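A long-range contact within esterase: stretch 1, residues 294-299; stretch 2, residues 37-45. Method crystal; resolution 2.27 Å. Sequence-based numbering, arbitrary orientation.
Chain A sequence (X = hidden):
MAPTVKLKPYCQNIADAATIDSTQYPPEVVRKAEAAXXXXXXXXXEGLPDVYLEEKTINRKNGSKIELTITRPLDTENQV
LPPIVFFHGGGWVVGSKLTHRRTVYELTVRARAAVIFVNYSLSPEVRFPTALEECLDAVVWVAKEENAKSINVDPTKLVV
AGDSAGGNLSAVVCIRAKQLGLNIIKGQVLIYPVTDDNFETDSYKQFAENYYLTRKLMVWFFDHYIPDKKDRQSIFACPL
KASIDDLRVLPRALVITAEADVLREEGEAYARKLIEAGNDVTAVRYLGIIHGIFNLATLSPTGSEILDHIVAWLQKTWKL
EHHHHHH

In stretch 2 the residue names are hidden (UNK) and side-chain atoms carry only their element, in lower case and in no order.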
ATOM      1  N   PHE A 294     -13.398  -6.502  -5.336  1.00 13.87           N
ATOM      2  CA  PHE A 294     -13.365  -5.874  -6.663  1.00 14.66           C
ATOM      3  C   PHE A 294     -14.296  -6.489  -7.717  1.00 13.45           C
ATOM      4  O   PHE A 294     -14.257  -6.084  -8.896  1.00 14.28           O
ATOM      5  CB  PHE A 294     -11.927  -5.865  -7.196  1.00 13.98           C
ATOM      6  CG  PHE A 294     -11.015  -4.980  -6.406  1.00 13.49           C
ATOM      7  CD1 PHE A 294     -11.196  -3.603  -6.421  1.00 12.43           C
ATOM      8  CD2 PHE A 294      -9.994  -5.517  -5.633  1.00 14.72           C
ATOM      9  CE1 PHE A 294     -10.363  -2.771  -5.678  1.00 15.08           C
ATOM     10  CE2 PHE A 294      -9.153  -4.696  -4.887  1.00 12.41           C
ATOM     11  CZ  PHE A 294      -9.335  -3.323  -4.913  1.00 16.37           C
ATOM     12  N   ASN A 295     -15.151  -7.427  -7.308  1.00 13.92           N
ATOM     13  CA  ASN A 295     -16.140  -8.010  -8.230  1.00 12.61           C
ATOM     14  C   ASN A 295     -17.590  -7.812  -7.793  1.00 14.60           C
ATOM     15  O   ASN A 295     -18.441  -8.678  -8.028  1.00 14.74           O
ATOM     16  CB  ASN A 295     -15.881  -9.511  -8.401  1.00 13.96           C
ATOM     17  CG  ASN A 295     -15.942 -10.275  -7.076  1.00 23.62           C
ATOM     18  OD1 ASN A 295     -14.917 -10.498  -6.429  1.00 29.18           O
ATOM     19  ND2 ASN A 295     -17.139 -10.722  -6.698  1.00 19.89           N
ATOM     20  N   LEU A 296     -17.868  -6.674  -7.167  1.00 15.01           N
ATOM     21  CA  LEU A 296     -19.197  -6.403  -6.628  1.00 14.17           C
ATOM     22  C   LEU A 296     -19.798  -5.137  -7.252  1.00 17.87           C
ATOM     23  O   LEU A 296     -19.119  -4.396  -7.994  1.00 12.56           O
ATOM     24  CB  LEU A 296     -19.126  -6.275  -5.108  1.00 12.72           C
ATOM     25  CG  LEU A 296     -18.465  -7.480  -4.405  1.00 18.45           C
ATOM     26  CD1 LEU A 296     -18.313  -7.234  -2.916  1.00 15.27           C
ATOM     27  CD2 LEU A 296     -19.218  -8.803  -4.652  1.00 17.03           C
ATOM     28  N   ALA A 297     -21.071  -4.887  -6.959  1.00 16.67           N
ATOM     29  CA  ALA A 297     -21.773  -3.753  -7.570  1.00 17.74           C
ATOM     30  C   ALA A 297     -21.231  -2.433  -7.051  1.00 14.09           C
ATOM     31  O   ALA A 297     -21.239  -1.412  -7.764  1.00 14.31           O
ATOM     32  CB  ALA A 297     -23.274  -3.862  -7.315  1.00 18.78           C
ATOM     33  N   THR A 298     -20.757  -2.464  -5.806  1.00 12.09           N
ATOM     34  CA  THR A 298     -20.184  -1.291  -5.145  1.00 11.54           C
ATOM     35  C   THR A 298     -18.718  -1.526  -4.785  1.00 13.94           C
ATOM     36  O   THR A 298     -18.201  -2.635  -4.906  1.00 12.84           O
ATOM     37  CB  THR A 298     -20.927  -0.955  -3.862  1.00 14.99           C
ATOM     38  OG1 THR A 298     -20.949  -2.134  -3.044  1.00 15.67           O
ATOM     39  CG2 THR A 298     -22.362  -0.529  -4.165  1.00 17.68           C
ATOM     40  N   LEU A 299     -18.068  -0.487  -4.291  1.00 15.50           N
ATOM     41  CA  LEU A 299     -16.661  -0.563  -3.932  1.00 15.75           C
ATOM     42  C   LEU A 299     -16.455  -0.152  -2.488  1.00 13.04           C
ATOM     43  O   LEU A 299     -16.787   0.973  -2.127  1.00 15.08           O
ATOM     44  CB  LEU A 299     -15.844   0.335  -4.871  1.00 10.91           C
ATOM     45  CG  LEU A 299     -14.333   0.299  -4.669  1.00 16.60           C
ATOM     46  CD1 LEU A 299     -13.803  -1.101  -4.978  1.00 11.84           C
ATOM     47  CD2 LEU A 299     -13.683   1.343  -5.572  1.00 18.12           C
ATOM     48  N   UNK A  37     -27.632 -10.233  -9.429  1.00 20.99           N
ATOM     49  CA  UNK A  37     -27.210  -9.603  -8.185  1.00 14.81           C
ATOM     50  C   UNK A  37     -26.546  -8.255  -8.446  1.00 23.16           C
ATOM     51  O   UNK A  37     -26.585  -7.365  -7.600  1.00 24.94           O
ATOM     52  o   UNK A  37     -24.974 -10.551  -8.037  1.00 29.82           O
ATOM     53  c   UNK A  37     -26.254 -10.514  -7.414  1.00 25.90           C
ATOM     54  N   UNK A  38     -25.887  -8.099  -9.591  1.00 20.89           N
ATOM     55  CA  UNK A  38     -25.391  -6.760  -9.900  1.00 21.03           C
ATOM     56  C   UNK A  38     -26.523  -5.806 -10.361  1.00 23.47           C
ATOM     57  O   UNK A  38     -26.674  -4.692  -9.840  1.00 18.93           O
ATOM     58  c   UNK A  38     -23.132  -7.717 -10.578  1.00 15.40           C
ATOM     59  c   UNK A  38     -22.355  -7.244  -9.341  1.00 13.55           C
ATOM     60  c   UNK A  38     -24.287  -6.786 -10.982  1.00 17.14           C
ATOM     61  c   UNK A  38     -23.782  -5.383 -11.220  1.00 16.80           C
ATOM     62  N   UNK A  39     -27.317  -6.241 -11.333  1.00 20.81           N
ATOM     63  CA  UNK A  39     -28.351  -5.367 -11.902  1.00 28.27           C
ATOM     64  C   UNK A  39     -29.392  -4.948 -10.850  1.00 33.17           C
ATOM     65  O   UNK A  39     -29.868  -3.812 -10.855  1.00 34.60           O
ATOM     66  c   UNK A  39     -28.542  -7.394 -15.195  1.00 31.38           C
ATOM     67  c   UNK A  39     -30.150  -5.129 -13.651  1.00 26.93           C
ATOM     68  c   UNK A  39     -29.066  -6.039 -13.097  1.00 25.07           C
ATOM     69  c   UNK A  39     -28.055  -6.364 -14.198  1.00 23.18           C
ATOM     70  N   UNK A  40     -29.719  -5.865  -9.944  1.00 28.24           N
ATOM     71  CA  UNK A  40     -30.716  -5.631  -8.897  1.00 30.78           C
ATOM     72  C   UNK A  40     -30.182  -4.939  -7.638  1.00 28.54           C
ATOM     73  O   UNK A  40     -30.944  -4.676  -6.709  1.00 29.90           O
ATOM     74  o   UNK A  40     -32.041  -8.910  -9.647  1.00 47.24           O
ATOM     75  c   UNK A  40     -32.034  -7.656  -9.640  1.00 36.98           C
ATOM     76  o   UNK A  40     -32.547  -6.951 -10.540  1.00 40.12           O
ATOM     77  c   UNK A  40     -31.360  -6.956  -8.483  1.00 29.92           C
ATOM     78  N   UNK A  41     -28.877  -4.718  -7.550  1.00 27.52           N
ATOM     79  CA  UNK A  41     -28.347  -3.955  -6.424  1.00 22.94           C
ATOM     80  C   UNK A  41     -28.753  -2.497  -6.626  1.00 24.42           C
ATOM     81  O   UNK A  41     -28.516  -1.921  -7.689  1.00 26.66           O
ATOM     82  c   UNK A  41     -26.829  -4.108  -6.319  1.00 23.19           C
ATOM     83  o   UNK A  41     -25.494  -4.363  -4.369  1.00 26.79           O
ATOM     84  o   UNK A  41     -26.590  -2.474  -4.563  1.00 25.17           O
ATOM     85  c   UNK A  41     -26.269  -3.609  -4.992  1.00 23.15           C
ATOM     86  N   UNK A  42     -29.400  -1.898  -5.619  1.00 30.33           N
ATOM     87  CA  UNK A  42     -29.913  -0.526  -5.769  1.00 29.82           C
ATOM     88  C   UNK A  42     -28.799   0.539  -5.751  1.00 25.61           C
ATOM     89  O   UNK A  42     -29.012   1.697  -6.104  1.00 27.75           O
ATOM     90  c   UNK A  42     -30.312  -1.329  -3.533  1.00 35.41           C
ATOM     91  c   UNK A  42     -29.704  -2.478  -4.296  1.00 29.76           C
ATOM     92  c   UNK A  42     -30.839  -0.369  -4.558  1.00 34.71           C
ATOM     93  N   UNK A  43     -27.615   0.126  -5.323  1.00 22.42           N
ATOM     94  CA  UNK A  43     -26.465   1.010  -5.195  1.00 27.48           C
ATOM     95  C   UNK A  43     -25.509   0.865  -6.392  1.00 20.29           C
ATOM     96  O   UNK A  43     -24.510   1.592  -6.507  1.00 18.98           O
ATOM     97  n   UNK A  43     -25.577   3.963  -0.313  1.00 39.95           N
ATOM     98  c   UNK A  43     -26.040   2.585  -0.690  1.00 35.43           C
ATOM     99  c   UNK A  43     -26.332   2.463  -2.189  1.00 39.50           C
ATOM    100  c   UNK A  43     -26.458   0.999  -2.603  1.00 30.31           C
ATOM    101  c   UNK A  43     -25.717   0.702  -3.899  1.00 26.43           C
ATOM    102  N   UNK A  44     -25.830  -0.071  -7.279  1.00 20.27           N
ATOM    103  CA  UNK A  44     -24.919  -0.474  -8.354  1.00 25.02           C
ATOM    104  C   UNK A  44     -24.480   0.668  -9.265  1.00 21.88           C
ATOM    105  O   UNK A  44     -23.369   0.655  -9.786  1.00 16.82           O
ATOM    106  c   UNK A  44     -25.561  -1.564  -9.187  1.00 23.49           C
ATOM    107  N   UNK A  45     -25.348   1.662  -9.426  1.00 23.97           N
ATOM    108  CA  UNK A  45     -25.107   2.772 -10.333  1.00 18.91           C
ATOM    109  C   UNK A  45     -24.712   4.042  -9.581  1.00 21.60           C
ATOM    110  O   UNK A  45     -24.229   4.998 -10.185  1.00 19.20           O
ATOM    111  c   UNK A  45     -26.858   1.935 -12.109  1.00 22.00           C
ATOM    112  c   UNK A  45     -25.793   1.565 -13.114  1.00 20.89           C
ATOM    113  c   UNK A  45     -28.121   2.399 -12.832  1.00 27.76           C
ATOM    114  c   UNK A  45     -26.362   3.040 -11.164  1.00 21.93           C
TER

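Position 37 carries one carbon followed by one oxygen, a short hydroxyl side chain that does not reach stretch 1 and finds its hydrogen bond elsewhere in the structure. One carbon and one hydroxyl oxygen make Ser 37.

At position 38 four carbons fork at the first, with one arm two carbons long. The CA-to-CB bond points sideways, yet the longer arm brings its terminal carbon within 3.6 Å of the N of Ala 297. A fork at CB with unequal arms is isoleucine, so this is Ile 38, with both chi angles in m. Its CD1 lies 4.0 Å from the CB of Ala 297 and 3.9 Å from the C of Leu 296, which places the methyl over the backbone joining Leu 296 to Ala 297.

Position 39 repeats the pattern of four carbons forked at the first, but its CA-to-CB bond points away from stretch 1 and nothing there is touched. It is Ile 39, exposed on the helix and against a crystal neighbour.

Position 40 has two carbons, the second bearing two oxygens, and is out of reach of stretch 1. A carboxylate on so short a stem is Asp 40.

The same atoms recur at position 41, here with CA-to-CB toward stretch 1 and the CB 3.7 Å from the CB of Ala 297. One carboxylate oxygen turns back to its own loop, 2.9 Å from the backbone N of position 43. This is Asp 41, whose OD1 accepts a hydrogen bond from that N, while its own N donates to the O of Ile 38 at 3.2 Å.

Three carbons at position 42 close a ring onto the backbone N, which identifies Pro 42. It makes no contact with stretch 1 and occupies the second place of a type I turn begun by Asp 41.

Position 43 has four carbons in a row ending in nitrogen. The CB packs 3.6 Å from the CG2 of Thr 298, then the chain leads away into exposed surroundings; this is Lys 43, used here through its first carbon.

Position 44 has a single carbon, 3.7 Å from the CB of Ala 297, so it is Ala 44. Its N donates to the O of Asp 41 at 3.3 Å, completing the turn.

Position 45 has four carbons forked at the second, on a CA-to-CB bond that points away from stretch 1, which it does not touch: Leu 45.

The contact works by fitting one small side chain, that of Ala 297, against the end of Ile 38 and the turn that follows, which carries its own hydrogen bonds. The CB of Ala 297 meets Ile 38, Asp 41 and Ala 44, and with a methyl on both Ala 297 and Ala 44 the two CA atoms come within 4.6 Å. No hydrogen bond crosses between the stretches; polar groups instead shape the turn from within, and packing does the joining. The rule for a designer is economical: let a turn hold itself with its own hydrogen bonds, then set its carbons and the end of a neighbouring isoleucine against a buried alanine.

Stretch 2 37-45: SIIDDPKAL
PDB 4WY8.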